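Local structure of taurine dioxygenase (Burkholderia ambifaria, 5VN6) at residues Arg191-Asn204 / Ala257-Val269. The protein probably acts as an iron-dependent dioxygenase of the TfdA family that oxidises taurine, here holding a magnesium ion in its metal site. Numbering follows the deposited sequence.
With MG (magnesium ion), chain C.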
loop_
_atom_site.group_PDB
_atom_site.type_symbol
_atom_site.label_atom_id
_atom_site.label_comp_id
_atom_site.label_asym_id
_atom_site.label_seq_id
_atom_site.Cartn_x
_atom_site.Cartn_y
_atom_site.Cartn_z
ATOM N N ARG A 191 -18.235 13.168 -2.825
ATOM C CA ARG A 191 -17.944 14.559 -3.138
ATOM C C ARG A 191 -17.799 14.744 -4.641
ATOM O O ARG A 191 -17.184 13.925 -5.329
ATOM C CB ARG A 191 -16.677 15.045 -2.430
ATOM C CG ARG A 191 -16.304 16.478 -2.760
ATOM C CD ARG A 191 -14.951 16.863 -2.166
ATOM N NE ARG A 191 -14.644 18.274 -2.393
ATOM C CZ ARG A 191 -13.608 18.921 -1.866
ATOM N NH1 ARG A 191 -12.763 18.282 -1.066
ATOM N NH2 ARG A 191 -13.424 20.216 -2.129
ATOM N N THR A 192 -18.377 15.827 -5.143
ATOM C CA THR A 192 -18.246 16.207 -6.545
ATOM C C THR A 192 -17.033 17.113 -6.670
ATOM O O THR A 192 -17.004 18.203 -6.073
ATOM C CB THR A 192 -19.500 16.935 -7.049
ATOM O OG1 THR A 192 -20.627 16.046 -7.032
ATOM C CG2 THR A 192 -19.279 17.446 -8.476
ATOM N N HIS A 193 -16.041 16.674 -7.440
ATOM C CA HIS A 193 -14.855 17.486 -7.642
ATOM C C HIS A 193 -15.250 18.791 -8.325
ATOM O O HIS A 193 -15.890 18.760 -9.388
ATOM C CB HIS A 193 -13.836 16.735 -8.494
ATOM C CG HIS A 193 -12.502 17.401 -8.570
ATOM N ND1 HIS A 193 -12.294 18.583 -9.250
ATOM C CD2 HIS A 193 -11.297 17.043 -8.060
ATOM C CE1 HIS A 193 -11.021 18.926 -9.155
ATOM N NE2 HIS A 193 -10.393 18.006 -8.438
ATOM N N PRO A 194 -14.862 19.946 -7.778
ATOM C CA PRO A 194 -15.386 21.219 -8.320
ATOM C C PRO A 194 -14.851 21.589 -9.705
ATOM O O PRO A 194 -15.530 22.332 -10.429
ATOM C CB PRO A 194 -14.987 22.249 -7.251
ATOM C CG PRO A 194 -13.783 21.626 -6.552
ATOM C CD PRO A 194 -13.975 20.136 -6.615
ATOM N N GLU A 195 -13.676 21.107 -10.122
ATOM C CA GLU A 195 -13.195 21.501 -11.447
ATOM C C GLU A 195 -13.435 20.454 -12.521
ATOM O O GLU A 195 -13.598 20.813 -13.686
ATOM C CB GLU A 195 -11.698 21.822 -11.423
ATOM C CG GLU A 195 -11.252 22.756 -10.325
ATOM C CD GLU A 195 -9.919 23.415 -10.643
ATOM O OE1 GLU A 195 -9.815 24.093 -11.679
ATOM O OE2 GLU A 195 -8.963 23.238 -9.865
ATOM N N THR A 196 -13.536 19.175 -12.161
ATOM C CA THR A 196 -13.748 18.136 -13.152
ATOM C C THR A 196 -15.150 17.551 -13.135
ATOM O O THR A 196 -15.528 16.873 -14.094
ATOM C CB THR A 196 -12.753 16.986 -12.940
ATOM O OG1 THR A 196 -13.069 16.332 -11.713
ATOM C CG2 THR A 196 -11.319 17.508 -12.872
ATOM N N GLY A 197 -15.927 17.783 -12.079
ATOM C CA GLY A 197 -17.199 17.106 -11.959
ATOM C C GLY A 197 -17.119 15.642 -11.585
ATOM O O GLY A 197 -18.168 15.007 -11.425
ATOM N N GLU A 198 -15.916 15.084 -11.436
ATOM C CA GLU A 198 -15.779 13.687 -11.062
ATOM C C GLU A 198 -16.257 13.471 -9.634
ATOM O O GLU A 198 -16.105 14.338 -8.770
ATOM C CB GLU A 198 -14.316 13.240 -11.166
ATOM C CG GLU A 198 -13.745 13.236 -12.564
ATOM C CD GLU A 198 -12.239 13.200 -12.546
ATOM O OE1 GLU A 198 -11.639 14.039 -11.831
ATOM O OE2 GLU A 198 -11.651 12.331 -13.224
ATOM N N LYS A 199 -16.801 12.286 -9.374
ATOM C CA LYS A 199 -17.191 11.940 -8.018
ATOM C C LYS A 199 -16.007 11.354 -7.250
ATOM O O LYS A 199 -15.209 10.587 -7.796
ATOM C CB LYS A 199 -18.388 10.990 -8.030
ATOM C CG LYS A 199 -19.674 11.671 -8.540
ATOM C CD LYS A 199 -20.900 10.770 -8.331
ATOM C CE LYS A 199 -22.156 11.370 -8.966
ATOM N NZ LYS A 199 -23.349 10.492 -8.763
ATOM N N VAL A 200 -15.880 11.772 -5.990
ATOM C CA VAL A 200 -14.778 11.406 -5.112
ATOM C C VAL A 200 -15.358 10.695 -3.897
ATOM O O VAL A 200 -16.282 11.208 -3.262
ATOM C CB VAL A 200 -13.973 12.645 -4.675
ATOM C CG1 VAL A 200 -12.724 12.224 -3.863
ATOM C CG2 VAL A 200 -13.599 13.487 -5.881
ATOM N N LEU A 201 -14.821 9.525 -3.569
ATOM C CA LEU A 201 -15.146 8.914 -2.287
ATOM C C LEU A 201 -14.453 9.706 -1.181
ATOM O O LEU A 201 -13.224 9.648 -1.034
ATOM C CB LEU A 201 -14.754 7.438 -2.272
ATOM C CG LEU A 201 -15.008 6.697 -0.954
ATOM C CD1 LEU A 201 -16.491 6.777 -0.522
ATOM C CD2 LEU A 201 -14.521 5.232 -1.050
ATOM N N TYR A 202 -15.246 10.440 -0.395
ATOM C CA TYR A 202 -14.715 11.448 0.518
ATOM C C TYR A 202 -14.941 11.105 1.993
ATOM O O TYR A 202 -15.523 11.893 2.751
ATOM C CB TYR A 202 -15.337 12.817 0.161
ATOM C CG TYR A 202 -14.532 13.966 0.699
ATOM C CD1 TYR A 202 -15.077 14.852 1.616
ATOM C CD2 TYR A 202 -13.203 14.154 0.299
ATOM C CE1 TYR A 202 -14.337 15.894 2.129
ATOM C CE2 TYR A 202 -12.450 15.181 0.820
ATOM C CZ TYR A 202 -13.035 16.057 1.735
ATOM O OH TYR A 202 -12.315 17.097 2.260
ATOM N N VAL A 203 -14.459 9.941 2.417
ATOM C CA VAL A 203 -14.291 9.602 3.825
ATOM C C VAL A 203 -12.872 9.072 4.004
ATOM O O VAL A 203 -12.298 8.468 3.095
ATOM C CB VAL A 203 -15.339 8.574 4.312
ATOM C CG1 VAL A 203 -16.744 9.217 4.316
ATOM C CG2 VAL A 203 -15.306 7.283 3.426
ATOM N N ASN A 204 -12.289 9.321 5.172
ATOM C CA ASN A 204 -10.894 8.948 5.405
ATOM C C ASN A 204 -10.685 8.748 6.907
ATOM O O ASN A 204 -11.647 8.682 7.681
ATOM C CB ASN A 204 -9.937 9.994 4.801
ATOM C CG ASN A 204 -9.918 11.316 5.570
ATOM O OD1 ASN A 204 -9.230 11.439 6.576
ATOM N ND2 ASN A 204 -10.624 12.321 5.060
ATOM N N ALA A 257 6.598 17.210 -4.648
ATOM C CA ALA A 257 5.293 16.626 -4.944
ATOM C C ALA A 257 4.261 17.745 -4.989
ATOM O O ALA A 257 4.252 18.620 -4.116
ATOM C CB ALA A 257 4.862 15.590 -3.903
ATOM N N ILE A 258 3.408 17.720 -6.009
ATOM C CA ILE A 258 2.250 18.604 -6.108
ATOM C C ILE A 258 1.026 17.708 -6.180
ATOM O O ILE A 258 0.946 16.856 -7.072
ATOM C CB ILE A 258 2.306 19.497 -7.365
ATOM C CG1 ILE A 258 3.684 20.139 -7.559
ATOM C CG2 ILE A 258 1.170 20.523 -7.338
ATOM C CD1 ILE A 258 3.956 20.581 -9.004
ATOM N N TRP A 259 0.058 17.904 -5.280
ATOM C CA TRP A 259 -1.112 17.033 -5.339
ATOM C C TRP A 259 -2.422 17.775 -5.122
ATOM O O TRP A 259 -2.488 18.813 -4.444
ATOM C CB TRP A 259 -1.020 15.856 -4.352
ATOM C CG TRP A 259 -1.137 16.172 -2.886
ATOM C CD1 TRP A 259 -2.275 16.152 -2.119
ATOM C CD2 TRP A 259 -0.052 16.467 -1.993
ATOM N NE1 TRP A 259 -1.962 16.458 -0.805
ATOM C CE2 TRP A 259 -0.606 16.643 -0.703
ATOM C CE3 TRP A 259 1.333 16.611 -2.164
ATOM C CZ2 TRP A 259 0.182 16.954 0.414
ATOM C CZ3 TRP A 259 2.115 16.913 -1.057
ATOM C CH2 TRP A 259 1.532 17.085 0.220
ATOM N N ASP A 260 -3.466 17.195 -5.722
ATOM C CA ASP A 260 -4.839 17.681 -5.642
ATOM C C ASP A 260 -5.486 16.986 -4.452
ATOM O O ASP A 260 -5.887 15.830 -4.537
ATOM C CB ASP A 260 -5.570 17.417 -6.958
ATOM C CG ASP A 260 -7.064 17.829 -6.927
ATOM O OD1 ASP A 260 -7.622 18.157 -5.858
ATOM O OD2 ASP A 260 -7.684 17.840 -8.008
ATOM N N ASN A 261 -5.609 17.715 -3.344
ATOM C CA ASN A 261 -6.085 17.136 -2.095
ATOM C C ASN A 261 -7.560 16.773 -2.160
ATOM O O ASN A 261 -8.026 15.959 -1.360
ATOM C CB ASN A 261 -5.796 18.122 -0.956
ATOM C CG ASN A 261 -6.087 17.549 0.414
ATOM O OD1 ASN A 261 -5.545 16.499 0.795
ATOM N ND2 ASN A 261 -6.898 18.269 1.194
ATOM N N ARG A 262 -8.289 17.339 -3.117
ATOM C CA ARG A 262 -9.709 17.065 -3.240
ATOM C C ARG A 262 -9.956 15.674 -3.789
ATOM O O ARG A 262 -10.957 15.038 -3.440
ATOM C CB ARG A 262 -10.360 18.118 -4.145
ATOM C CG ARG A 262 -10.020 19.527 -3.735
ATOM C CD ARG A 262 -10.299 20.520 -4.857
ATOM N NE ARG A 262 -9.422 20.309 -6.006
ATOM C CZ ARG A 262 -9.382 21.129 -7.047
ATOM N NH1 ARG A 262 -10.158 22.216 -7.068
ATOM N NH2 ARG A 262 -8.572 20.869 -8.054
ATOM N N ALA A 263 -9.063 15.189 -4.646
ATOM C CA ALA A 263 -9.265 13.923 -5.333
ATOM C C ALA A 263 -8.486 12.768 -4.726
ATOM O O ALA A 263 -8.657 11.637 -5.173
ATOM C CB ALA A 263 -8.876 14.057 -6.819
ATOM N N THR A 264 -7.622 13.020 -3.749
ATOM C CA THR A 264 -6.690 12.014 -3.261
ATOM C C THR A 264 -6.716 11.900 -1.742
ATOM O O THR A 264 -7.214 12.775 -1.030
ATOM C CB THR A 264 -5.244 12.340 -3.683
ATOM O OG1 THR A 264 -4.831 13.566 -3.051
ATOM C CG2 THR A 264 -5.146 12.491 -5.190
ATOM N N GLN A 265 -6.136 10.805 -1.260
ATOM C CA GLN A 265 -5.623 10.723 0.097
ATOM C C GLN A 265 -4.126 10.448 0.008
ATOM O O GLN A 265 -3.621 10.035 -1.038
ATOM C CB GLN A 265 -6.353 9.636 0.906
ATOM C CG GLN A 265 -7.853 9.831 0.874
ATOM C CD GLN A 265 -8.613 8.850 1.701
ATOM O OE1 GLN A 265 -8.042 8.064 2.472
ATOM N NE2 GLN A 265 -9.928 8.875 1.547
ATOM N N HIS A 266 -3.400 10.717 1.094
ATOM C CA HIS A 266 -1.986 10.386 1.133
ATOM C C HIS A 266 -1.642 9.738 2.470
ATOM O O HIS A 266 -2.437 9.741 3.417
ATOM C CB HIS A 266 -1.099 11.601 0.860
ATOM C CG HIS A 266 -1.298 12.721 1.824
ATOM N ND1 HIS A 266 -2.219 13.725 1.614
ATOM C CD2 HIS A 266 -0.676 13.013 2.991
ATOM C CE1 HIS A 266 -2.170 14.577 2.623
ATOM N NE2 HIS A 266 -1.233 14.175 3.466
ATOM N N TYR A 267 -0.444 9.154 2.514
ATOM C CA TYR A 267 0.043 8.389 3.657
ATOM C C TYR A 267 1.545 8.608 3.703
ATOM O O TYR A 267 2.245 8.253 2.747
ATOM C CB TYR A 267 -0.314 6.899 3.486
ATOM C CG TYR A 267 -0.134 5.966 4.679
ATOM C CD1 TYR A 267 -1.225 5.326 5.238
ATOM C CD2 TYR A 267 1.125 5.665 5.191
ATOM C CE1 TYR A 267 -1.081 4.424 6.308
ATOM C CE2 TYR A 267 1.279 4.754 6.271
ATOM C CZ TYR A 267 0.163 4.141 6.807
ATOM O OH TYR A 267 0.258 3.255 7.863
ATOM N N ALA A 268 2.038 9.222 4.781
ATOM C CA ALA A 268 3.469 9.415 4.981
ATOM C C ALA A 268 4.001 8.192 5.729
ATOM O O ALA A 268 3.680 7.983 6.902
ATOM C CB ALA A 268 3.749 10.715 5.741
ATOM N N VAL A 269 4.781 7.357 5.044
ATOM C CA VAL A 269 5.208 6.092 5.635
ATOM C C VAL A 269 6.205 6.333 6.760
ATOM O O VAL A 269 7.219 7.024 6.592
ATOM C CB VAL A 269 5.789 5.159 4.564
ATOM C CG1 VAL A 269 6.078 3.815 5.177
ATOM C CG2 VAL A 269 4.798 5.002 3.404
HETATM MG MG MG C . -1.007 15.130 5.317
HETATM O O HOH W 1 -11.133 10.916 0.091
#
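His193 NE2 donates a nearly straight bond of 2.7 Å to Asp260 OD2, in the plane of the ring and on the carboxylate's syn lone pair. With CG anti to the backbone N (chi1 -171°), the imidazole reaches the turn between strands 256-260 and 264-268; ND1 accepts from the backbone N of Glu195 and of Thr196, so both ring nitrogens are used and the ring's rotation is fixed. Asp260 suits its place because two oxygens serve four donors: OD1 takes Arg262 NE and, closing an Asx turn, Arg262 N, while OD2 also receives Arg262 NH2.

Arg262, bent at chi3 (-66°), is the tightly packed centre; its three nitrogens bind Asp260 side-on and Glu195 end-on at once. His193 CE1 lies over one guanidinium face, 3.3 Å from Arg262 NH2. Arg191 lays a guanidinium face on Arg262 CB, with Arg191 NH2 3.8 Å from Arg262 CG. Branched Val200 brings CG1 to 3.3 Å from Arg262 O.

The partly exposed side is more loosely packed and held by charge: Pro194 CG merely brushes Arg262 NH1, while Arg262 NH1 and NH2 form a salt bridge to Glu195 OE2, in the guanidinium plane and on the carboxylate's anti side. Arg41 makes another with Glu195 OE1.

A second, buried patch is polar: glutamine's long amide lets Gln265 NE2 span 2.9 Å to Val203 O, above the carbonyl plane, beside Asn204 CB, and a water links NE2 to Leu201 O.

Next in sequence, His266 binds magnesium with His106 and Asp108: the contact ties the 185-201 hairpin to the strand carrying the distal histidine of a two-histidine, one-carboxylate facial triad, as in cupin-fold dioxygenases.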